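Local coordinates for pesticidal crystal protein Cry2Aa (Bacillus thuringiensis serovar kurstaki, PDB 1I5P), which promotes colloid-osmotic lysis by binding to midgut epithelial cells of dipteran and lepidopteran larvae, at residues S542-S551 / F617-T627; F253-L261 / E514-S522. All coordinates share one frame; numbering follows the deposited sequence.

Interaction 1. Residues S542-S551 / F617-T627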
loop_
_atom_site.group_PDB
_atom_site.type_symbol
_atom_site.label_atom_id
_atom_site.label_comp_id
_atom_site.label_asym_id
_atom_site.label_seq_id
_atom_site.Cartn_x
_atom_site.Cartn_y
_atom_site.Cartn_z
ATOM N N SER A 542 14.730 -7.107 22.317
ATOM C CA SER A 542 14.225 -8.453 22.107
ATOM C C SER A 542 12.745 -8.390 21.761
ATOM O O SER A 542 11.986 -7.634 22.363
ATOM C CB SER A 542 14.427 -9.309 23.356
ATOM O OG SER A 542 15.737 -9.847 23.379
ATOM N N TYR A 543 12.340 -9.195 20.786
ATOM C CA TYR A 543 10.953 -9.218 20.345
ATOM C C TYR A 543 10.448 -10.629 20.134
ATOM O O TYR A 543 11.231 -11.568 19.975
ATOM C CB TYR A 543 10.797 -8.493 19.000
ATOM C CG TYR A 543 11.207 -7.036 18.956
ATOM C CD1 TYR A 543 12.531 -6.667 18.726
ATOM C CD2 TYR A 543 10.256 -6.021 19.110
ATOM C CE1 TYR A 543 12.903 -5.318 18.647
ATOM C CE2 TYR A 543 10.617 -4.675 19.037
ATOM C CZ TYR A 543 11.939 -4.331 18.805
ATOM O OH TYR A 543 12.287 -2.996 18.752
ATOM N N ASN A 544 9.127 -10.772 20.135
ATOM C CA ASN A 544 8.517 -12.057 19.829
ATOM C C ASN A 544 8.282 -11.957 18.331
ATOM O O ASN A 544 7.687 -10.989 17.849
ATOM C CB ASN A 544 7.173 -12.238 20.533
ATOM C CG ASN A 544 7.316 -12.741 21.945
ATOM O OD1 ASN A 544 8.139 -13.614 22.225
ATOM N ND2 ASN A 544 6.500 -12.206 22.848
ATOM N N LEU A 545 8.783 -12.935 17.593
ATOM C CA LEU A 545 8.610 -12.943 16.157
ATOM C C LEU A 545 7.321 -13.655 15.797
ATOM O O LEU A 545 7.096 -14.803 16.200
ATOM C CB LEU A 545 9.785 -13.642 15.471
ATOM C CG LEU A 545 9.676 -13.848 13.958
ATOM C CD1 LEU A 545 9.678 -12.500 13.245
ATOM C CD2 LEU A 545 10.844 -14.703 13.480
ATOM N N TYR A 546 6.470 -12.959 15.050
ATOM C CA TYR A 546 5.208 -13.510 14.592
ATOM C C TYR A 546 5.235 -13.538 13.074
ATOM O O TYR A 546 5.619 -12.562 12.431
ATOM C CB TYR A 546 4.024 -12.642 15.037
ATOM C CG TYR A 546 3.677 -12.710 16.507
ATOM C CD1 TYR A 546 4.359 -11.931 17.437
ATOM C CD2 TYR A 546 2.660 -13.553 16.969
ATOM C CE1 TYR A 546 4.043 -11.981 18.795
ATOM C CE2 TYR A 546 2.335 -13.612 18.326
ATOM C CZ TYR A 546 3.030 -12.823 19.233
ATOM O OH TYR A 546 2.716 -12.889 20.572
ATOM N N LEU A 547 4.842 -14.662 12.496
ATOM C CA LEU A 547 4.789 -14.757 11.049
ATOM C C LEU A 547 3.332 -14.889 10.662
ATOM O O LEU A 547 2.648 -15.812 11.108
ATOM C CB LEU A 547 5.576 -15.967 10.531
ATOM C CG LEU A 547 7.098 -15.939 10.733
ATOM C CD1 LEU A 547 7.727 -17.107 9.996
ATOM C CD2 LEU A 547 7.677 -14.628 10.219
ATOM N N ARG A 548 2.851 -13.935 9.873
ATOM C CA ARG A 548 1.479 -13.979 9.396
ATOM C C ARG A 548 1.554 -14.818 8.132
ATOM O O ARG A 548 2.237 -14.456 7.174
ATOM C CB ARG A 548 0.947 -12.575 9.082
ATOM C CG ARG A 548 -0.436 -12.584 8.437
ATOM C CD ARG A 548 -1.160 -11.248 8.575
ATOM N NE ARG A 548 -1.559 -10.977 9.954
ATOM C CZ ARG A 548 -2.323 -9.954 10.330
ATOM N NH1 ARG A 548 -2.781 -9.095 9.430
ATOM N NH2 ARG A 548 -2.634 -9.790 11.611
ATOM N N VAL A 549 0.868 -15.954 8.139
ATOM C CA VAL A 549 0.908 -16.846 6.994
ATOM C C VAL A 549 -0.431 -17.493 6.709
ATOM O O VAL A 549 -1.340 -17.488 7.544
ATOM C CB VAL A 549 1.932 -17.989 7.213
ATOM C CG1 VAL A 549 3.216 -17.441 7.822
ATOM C CG2 VAL A 549 1.326 -19.063 8.120
ATOM N N SER A 550 -0.530 -18.067 5.516
ATOM C CA SER A 550 -1.728 -18.777 5.101
ATOM C C SER A 550 -1.253 -20.111 4.544
ATOM O O SER A 550 -0.331 -20.155 3.729
ATOM C CB SER A 550 -2.485 -18.004 4.022
ATOM O OG SER A 550 -3.633 -18.729 3.608
ATOM N N SER A 551 -1.873 -21.194 4.990
ATOM C CA SER A 551 -1.488 -22.518 4.529
ATOM C C SER A 551 -2.719 -23.414 4.441
ATOM O O SER A 551 -3.144 -23.999 5.439
ATOM C CB SER A 551 -0.459 -23.123 5.492
ATOM O OG SER A 551 0.002 -24.383 5.034
ATOM N N PHE A 617 2.251 -22.132 -0.061
ATOM C CA PHE A 617 2.351 -21.485 1.241
ATOM C C PHE A 617 2.451 -19.983 1.009
ATOM O O PHE A 617 3.212 -19.526 0.157
ATOM C CB PHE A 617 3.595 -21.982 1.983
ATOM C CG PHE A 617 3.818 -21.334 3.327
ATOM C CD1 PHE A 617 3.457 -21.994 4.499
ATOM C CD2 PHE A 617 4.426 -20.080 3.425
ATOM C CE1 PHE A 617 3.701 -21.427 5.745
ATOM C CE2 PHE A 617 4.675 -19.501 4.670
ATOM C CZ PHE A 617 4.312 -20.177 5.831
ATOM N N ASP A 618 1.675 -19.214 1.762
ATOM C CA ASP A 618 1.701 -17.760 1.640
ATOM C C ASP A 618 2.384 -17.118 2.840
ATOM O O ASP A 618 1.885 -17.202 3.960
ATOM C CB ASP A 618 0.282 -17.193 1.535
ATOM C CG ASP A 618 -0.257 -17.203 0.111
ATOM O OD1 ASP A 618 0.090 -16.294 -0.672
ATOM O OD2 ASP A 618 -1.030 -18.122 -0.222
ATOM N N LEU A 619 3.529 -16.484 2.604
ATOM C CA LEU A 619 4.242 -15.778 3.664
ATOM C C LEU A 619 3.652 -14.376 3.504
ATOM O O LEU A 619 3.983 -13.668 2.550
ATOM C CB LEU A 619 5.744 -15.742 3.380
ATOM C CG LEU A 619 6.722 -15.846 4.558
ATOM C CD1 LEU A 619 7.961 -15.037 4.214
ATOM C CD2 LEU A 619 6.102 -15.345 5.855
ATOM N N MET A 620 2.780 -13.985 4.431
ATOM C CA MET A 620 2.099 -12.696 4.343
ATOM C C MET A 620 2.701 -11.494 5.063
ATOM O O MET A 620 2.697 -10.385 4.521
ATOM C CB MET A 620 0.643 -12.892 4.756
ATOM C CG MET A 620 -0.058 -13.921 3.875
ATOM S SD MET A 620 -1.659 -14.407 4.494
ATOM C CE MET A 620 -2.607 -12.944 4.043
ATOM N N ASN A 621 3.192 -11.691 6.285
ATOM C CA ASN A 621 3.813 -10.593 7.016
ATOM C C ASN A 621 4.800 -11.105 8.050
ATOM O O ASN A 621 4.675 -12.219 8.563
ATOM C CB ASN A 621 2.768 -9.715 7.717
ATOM C CG ASN A 621 3.211 -8.248 7.826
ATOM O OD1 ASN A 621 4.399 -7.928 7.710
ATOM N ND2 ASN A 621 2.249 -7.353 8.051
ATOM N N ILE A 622 5.783 -10.268 8.345
ATOM C CA ILE A 622 6.810 -10.582 9.321
ATOM C C ILE A 622 6.702 -9.472 10.349
ATOM O O ILE A 622 6.928 -8.302 10.033
ATOM C CB ILE A 622 8.217 -10.560 8.667
ATOM C CG1 ILE A 622 8.279 -11.593 7.539
ATOM C CG2 ILE A 622 9.293 -10.848 9.712
ATOM C CD1 ILE A 622 9.477 -11.416 6.603
ATOM N N MET A 623 6.346 -9.819 11.575
ATOM C CA MET A 623 6.213 -8.789 12.590
ATOM C C MET A 623 6.907 -9.080 13.902
ATOM O O MET A 623 6.756 -10.158 14.481
ATOM C CB MET A 623 4.738 -8.485 12.852
ATOM C CG MET A 623 3.885 -9.706 12.992
ATOM S SD MET A 623 2.918 -9.993 11.513
ATOM C CE MET A 623 1.546 -10.883 12.239
ATOM N N PHE A 624 7.688 -8.099 14.350
ATOM C CA PHE A 624 8.412 -8.185 15.609
ATOM C C PHE A 624 7.607 -7.372 16.611
ATOM O O PHE A 624 7.367 -6.176 16.414
ATOM C CB PHE A 624 9.821 -7.611 15.465
ATOM C CG PHE A 624 10.669 -8.342 14.466
ATOM C CD1 PHE A 624 10.508 -8.118 13.108
ATOM C CD2 PHE A 624 11.606 -9.282 14.883
ATOM C CE1 PHE A 624 11.268 -8.815 12.173
ATOM C CE2 PHE A 624 12.375 -9.990 13.950
ATOM C CZ PHE A 624 12.200 -9.752 12.595
ATOM N N VAL A 625 7.184 -8.033 17.679
ATOM C CA VAL A 625 6.374 -7.393 18.698
ATOM C C VAL A 625 7.075 -7.440 20.054
ATOM O O VAL A 625 7.697 -8.444 20.402
ATOM C CB VAL A 625 5.004 -8.110 18.789
ATOM C CG1 VAL A 625 4.100 -7.406 19.782
ATOM C CG2 VAL A 625 4.364 -8.154 17.398
ATOM N N PRO A 626 6.999 -6.345 20.828
ATOM C CA PRO A 626 7.644 -6.335 22.139
ATOM C C PRO A 626 7.170 -7.556 22.908
ATOM O O PRO A 626 5.971 -7.855 22.947
ATOM C CB PRO A 626 7.171 -5.017 22.728
ATOM C CG PRO A 626 7.177 -4.132 21.509
ATOM C CD PRO A 626 6.443 -5.017 20.519
ATOM N N THR A 627 8.122 -8.263 23.504
ATOM C CA THR A 627 7.839 -9.491 24.243
ATOM C C THR A 627 6.769 -9.408 25.330
ATOM O O THR A 627 6.112 -10.401 25.627
ATOM C CB THR A 627 9.133 -10.047 24.877
ATOM O OG1 THR A 627 9.559 -9.182 25.936
ATOM C CG2 THR A 627 10.238 -10.118 23.830
HETATM O O HOH W 1 4.141 -10.524 22.009
HETATM O O HOH W 2 -2.750 -19.568 1.358
#
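Tyr546 and Met623 pair at the middle of two antiparallel strands, 542-550 and 617-626, neighbours in one sheet of the C-terminal beta sandwich, the lectin-like jelly roll of this three-domain toxin. Backbone hydrogen bonds join Asn544 to Val625 and Tyr546 to Met623 in both directions, the shortest from Asn544 N to Val625 O (2.7 Å). The run is broken by a classic beta bulge, where Met620 and Asn621 both face Arg548: Arg548 O takes Met620 N at 2.8 Å and, less directly along its carbonyl, Asn621 N at 3.1 Å. Beyond the bulge Ser550 and Asp618 resume the two-way pairing.

Apolar contacts fill the face carrying Leu545, Leu547 and Val549, which packs on strands 555-561 and 602-610 of the opposing sheet. Leu545 lies alongside Phe624 and sets CD1 over one face of the ring, a CH-pi contact 3.9 Å from the centroid. Phe617 brings CZ to 3.5 Å from Val549 CB.

On the other face Met623, bent at chi2 (-104°), brings CE to 3.6 Å from Arg548 CB. The guanidinium of Arg548 continues to a salt bridge with Asp589 and a hydrogen bond to Ser260 O. At the far end of this face Ser550 OG hydrogen-bonds Arg586 N and Asp618 OD1 hydrogen-bonds Ser522 OG, while one water joins the two side chains, 2.6 Å from Ser550 OG and 2.7 Å from Asp618 OD2.

Interaction 2. Residues F253-L261 / E514-S522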
loop_
_atom_site.group_PDB
_atom_site.type_symbol
_atom_site.label_atom_id
_atom_site.label_comp_id
_atom_site.label_asym_id
_atom_site.label_seq_id
_atom_site.Cartn_x
_atom_site.Cartn_y
_atom_site.Cartn_z
ATOM N N PHE A 253 -9.016 -0.264 1.564
ATOM C CA PHE A 253 -8.080 -1.283 2.014
ATOM C C PHE A 253 -6.930 -0.915 2.925
ATOM O O PHE A 253 -6.335 -1.799 3.551
ATOM C CB PHE A 253 -7.628 -2.098 0.805
ATOM C CG PHE A 253 -8.774 -2.773 0.119
ATOM C CD1 PHE A 253 -9.311 -2.247 -1.049
ATOM C CD2 PHE A 253 -9.418 -3.849 0.730
ATOM C CE1 PHE A 253 -10.480 -2.776 -1.596
ATOM C CE2 PHE A 253 -10.580 -4.382 0.196
ATOM C CZ PHE A 253 -11.116 -3.844 -0.967
ATOM N N GLU A 254 -6.613 0.371 3.020
ATOM C CA GLU A 254 -5.570 0.791 3.945
ATOM C C GLU A 254 -6.144 0.469 5.316
ATOM O O GLU A 254 -5.433 0.062 6.231
ATOM C CB GLU A 254 -5.322 2.293 3.830
ATOM C CG GLU A 254 -4.155 2.638 2.940
ATOM C CD GLU A 254 -2.840 2.108 3.485
ATOM O OE1 GLU A 254 -2.082 1.495 2.703
ATOM O OE2 GLU A 254 -2.564 2.306 4.692
ATOM N N TYR A 255 -7.459 0.635 5.438
ATOM C CA TYR A 255 -8.155 0.361 6.690
ATOM C C TYR A 255 -8.282 -1.132 6.927
ATOM O O TYR A 255 -8.031 -1.614 8.027
ATOM C CB TYR A 255 -9.538 1.013 6.668
ATOM C CG TYR A 255 -9.472 2.498 6.403
ATOM C CD1 TYR A 255 -10.117 3.065 5.303
ATOM C CD2 TYR A 255 -8.740 3.335 7.242
ATOM C CE1 TYR A 255 -10.027 4.440 5.048
ATOM C CE2 TYR A 255 -8.647 4.703 6.999
ATOM C CZ TYR A 255 -9.288 5.249 5.907
ATOM O OH TYR A 255 -9.186 6.603 5.687
ATOM N N VAL A 256 -8.675 -1.874 5.902
ATOM C CA VAL A 256 -8.808 -3.311 6.065
ATOM C C VAL A 256 -7.483 -3.889 6.555
ATOM O O VAL A 256 -7.467 -4.775 7.408
ATOM C CB VAL A 256 -9.197 -3.993 4.744
ATOM C CG1 VAL A 256 -9.300 -5.495 4.957
ATOM C CG2 VAL A 256 -10.530 -3.441 4.246
ATOM N N SER A 257 -6.379 -3.369 6.022
ATOM C CA SER A 257 -5.039 -3.825 6.400
ATOM C C SER A 257 -4.641 -3.458 7.831
ATOM O O SER A 257 -3.793 -4.123 8.434
ATOM C CB SER A 257 -4.000 -3.254 5.444
ATOM O OG SER A 257 -4.101 -3.858 4.164
ATOM N N ILE A 258 -5.229 -2.397 8.377
ATOM C CA ILE A 258 -4.881 -2.027 9.738
ATOM C C ILE A 258 -5.785 -2.708 10.765
ATOM O O ILE A 258 -5.361 -2.946 11.896
ATOM C CB ILE A 258 -4.915 -0.490 9.947
ATOM C CG1 ILE A 258 -4.116 -0.123 11.200
ATOM C CG2 ILE A 258 -6.353 -0.004 10.077
ATOM C CD1 ILE A 258 -2.626 -0.406 11.092
ATOM N N TRP A 259 -7.014 -3.047 10.373
ATOM C CA TRP A 259 -7.949 -3.691 11.302
ATOM C C TRP A 259 -7.412 -4.987 11.905
ATOM O O TRP A 259 -7.507 -5.199 13.114
ATOM C CB TRP A 259 -9.280 -3.990 10.612
ATOM C CG TRP A 259 -10.006 -2.784 10.111
ATOM C CD1 TRP A 259 -9.838 -1.486 10.519
ATOM C CD2 TRP A 259 -11.030 -2.761 9.115
ATOM N NE1 TRP A 259 -10.696 -0.660 9.832
ATOM C CE2 TRP A 259 -11.439 -1.416 8.961
ATOM C CE3 TRP A 259 -11.644 -3.747 8.331
ATOM C CZ2 TRP A 259 -12.432 -1.032 8.060
ATOM C CZ3 TRP A 259 -12.633 -3.365 7.434
ATOM C CH2 TRP A 259 -13.014 -2.018 7.305
ATOM N N SER A 260 -6.856 -5.851 11.061
ATOM C CA SER A 260 -6.328 -7.121 11.533
ATOM C C SER A 260 -5.030 -6.935 12.314
ATOM O O SER A 260 -4.404 -7.912 12.724
ATOM C CB SER A 260 -6.120 -8.089 10.358
ATOM O OG SER A 260 -5.227 -7.560 9.399
ATOM N N LEU A 261 -4.623 -5.680 12.505
ATOM C CA LEU A 261 -3.417 -5.376 13.277
ATOM C C LEU A 261 -3.799 -4.638 14.558
ATOM O O LEU A 261 -2.947 -4.356 15.393
ATOM C CB LEU A 261 -2.427 -4.534 12.453
ATOM C CG LEU A 261 -1.776 -5.271 11.275
ATOM C CD1 LEU A 261 -0.844 -4.331 10.536
ATOM C CD2 LEU A 261 -1.020 -6.509 11.778
ATOM N N GLU A 514 -1.348 -10.980 -4.807
ATOM C CA GLU A 514 -2.148 -9.835 -4.387
ATOM C C GLU A 514 -2.939 -10.053 -3.090
ATOM O O GLU A 514 -3.520 -11.122 -2.876
ATOM C CB GLU A 514 -3.099 -9.463 -5.534
ATOM C CG GLU A 514 -4.247 -8.553 -5.150
ATOM C CD GLU A 514 -5.004 -8.022 -6.357
ATOM O OE1 GLU A 514 -5.593 -8.836 -7.102
ATOM O OE2 GLU A 514 -5.012 -6.789 -6.558
ATOM N N LYS A 515 -2.938 -9.036 -2.225
ATOM C CA LYS A 515 -3.680 -9.069 -0.962
ATOM C C LYS A 515 -4.378 -7.727 -0.753
ATOM O O LYS A 515 -3.900 -6.698 -1.218
ATOM C CB LYS A 515 -2.742 -9.358 0.215
ATOM C CG LYS A 515 -2.164 -10.763 0.200
ATOM C CD LYS A 515 -3.275 -11.796 0.292
ATOM C CE LYS A 515 -2.748 -13.200 0.030
ATOM N NZ LYS A 515 -2.209 -13.325 -1.353
ATOM N N PHE A 516 -5.505 -7.735 -0.050
ATOM C CA PHE A 516 -6.249 -6.500 0.176
ATOM C C PHE A 516 -6.175 -5.980 1.606
ATOM O O PHE A 516 -6.332 -4.783 1.835
ATOM C CB PHE A 516 -7.713 -6.689 -0.238
ATOM C CG PHE A 516 -7.876 -7.220 -1.635
ATOM C CD1 PHE A 516 -8.165 -8.564 -1.851
ATOM C CD2 PHE A 516 -7.700 -6.388 -2.734
ATOM C CE1 PHE A 516 -8.274 -9.076 -3.144
ATOM C CE2 PHE A 516 -7.806 -6.891 -4.036
ATOM C CZ PHE A 516 -8.093 -8.238 -4.238
ATOM N N GLY A 517 -5.940 -6.873 2.563
ATOM C CA GLY A 517 -5.846 -6.446 3.951
ATOM C C GLY A 517 -4.601 -6.992 4.623
ATOM O O GLY A 517 -4.641 -7.384 5.788
ATOM N N ASN A 518 -3.488 -7.003 3.893
ATOM C CA ASN A 518 -2.231 -7.544 4.404
ATOM C C ASN A 518 -1.058 -6.557 4.364
ATOM O O ASN A 518 0.103 -6.967 4.450
ATOM C CB ASN A 518 -1.874 -8.794 3.590
ATOM C CG ASN A 518 -0.660 -9.525 4.126
ATOM O OD1 ASN A 518 -0.637 -9.950 5.280
ATOM N ND2 ASN A 518 0.360 -9.678 3.284
ATOM N N GLN A 519 -1.356 -5.265 4.249
ATOM C CA GLN A 519 -0.314 -4.234 4.177
ATOM C C GLN A 519 0.668 -4.557 3.053
ATOM O O GLN A 519 1.875 -4.374 3.189
ATOM C CB GLN A 519 0.442 -4.122 5.504
ATOM C CG GLN A 519 -0.416 -3.720 6.700
ATOM C CD GLN A 519 -0.908 -2.279 6.640
ATOM O OE1 GLN A 519 -1.610 -1.821 7.542
ATOM N NE2 GLN A 519 -0.537 -1.560 5.585
ATOM N N GLY A 520 0.136 -5.034 1.936
ATOM C CA GLY A 520 0.977 -5.376 0.804
ATOM C C GLY A 520 0.709 -6.792 0.357
ATOM O O GLY A 520 -0.038 -7.515 1.009
ATOM N N ASP A 521 1.318 -7.206 -0.748
ATOM C CA ASP A 521 1.089 -8.557 -1.245
ATOM C C ASP A 521 1.891 -9.597 -0.476
ATOM O O ASP A 521 2.785 -9.267 0.304
ATOM C CB ASP A 521 1.409 -8.638 -2.744
ATOM C CG ASP A 521 0.528 -7.722 -3.579
ATOM O OD1 ASP A 521 -0.579 -7.364 -3.106
ATOM O OD2 ASP A 521 0.932 -7.365 -4.711
ATOM N N SER A 522 1.549 -10.862 -0.693
ATOM C CA SER A 522 2.233 -11.956 -0.021
ATOM C C SER A 522 3.181 -12.681 -0.971
ATOM O O SER A 522 3.153 -12.467 -2.189
ATOM C CB SER A 522 1.217 -12.951 0.552
ATOM O OG SER A 522 0.463 -13.571 -0.480
HETATM O O HOH W 3 -2.651 -6.359 7.685
HETATM O O HOH W 4 -6.332 -8.804 7.083
#
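Phe253 and Phe516 lie side by side and point the same way, their ring planes inclined at 48° and centroids 5.5 Å apart, an oblique pairing. Phe253 CB rests 3.2 Å from Phe516 O, while Phe253 CD2 comes to 3.5 Å from Phe516 CB. Tyr227 meets the Phe253 ring edge-to-face, while Ile224, also of helix 202-232, touches Phe516.

One turn further along, Ser257 points at the loop, its OG beside the backbone N and anti to the carbonyl carbon (chi1 -71°). There it accepts a nearly straight hydrogen bond from Gln519 N at 3.1 Å (164°). This is a junction between domains: the last turns of helix 238-259, in the helical bundle, dock on the loop between strands 510-513 and 522-525 of the C-terminal beta sandwich. Val256 CG1 packs 3.7 Å from Gly517 CA, and Ser257 OG lies against the same CA.

Gln519, bent at chi2, folds its chain back across Ser257 and reaches Leu261, whose CD1 lies 3.9 Å from Gln519 CG. Beside it Gly517 O is tied to Ser260 through water, one molecule lying 2.6 Å from this oxygen and 2.9 Å from Ser260 OG.

How the interactions relate
Both contacts are buried, but interaction 1 lies within the C-terminal sandwich whereas interaction 2 joins that sandwich to the helical bundle, nearer the centre of the chain. Interaction 1 buries 1087 Å² through repeated backbone pairing and apolar packing; interaction 2 buries 401 Å² and combines one direct hydrogen bond with side-chain packing and bridging waters. The loop of interaction 2 rests against the strands of interaction 1: Met620 O, at the bulge, probably receives Asn518 ND2 (2.7 Å), and Asp618 OD1 is 2.8 Å from Ser522 OG, a probable hydrogen bond. Arg548 CD packs 3.6 Å from Asn518 OD1, so both strands of interaction 1 touch this loop.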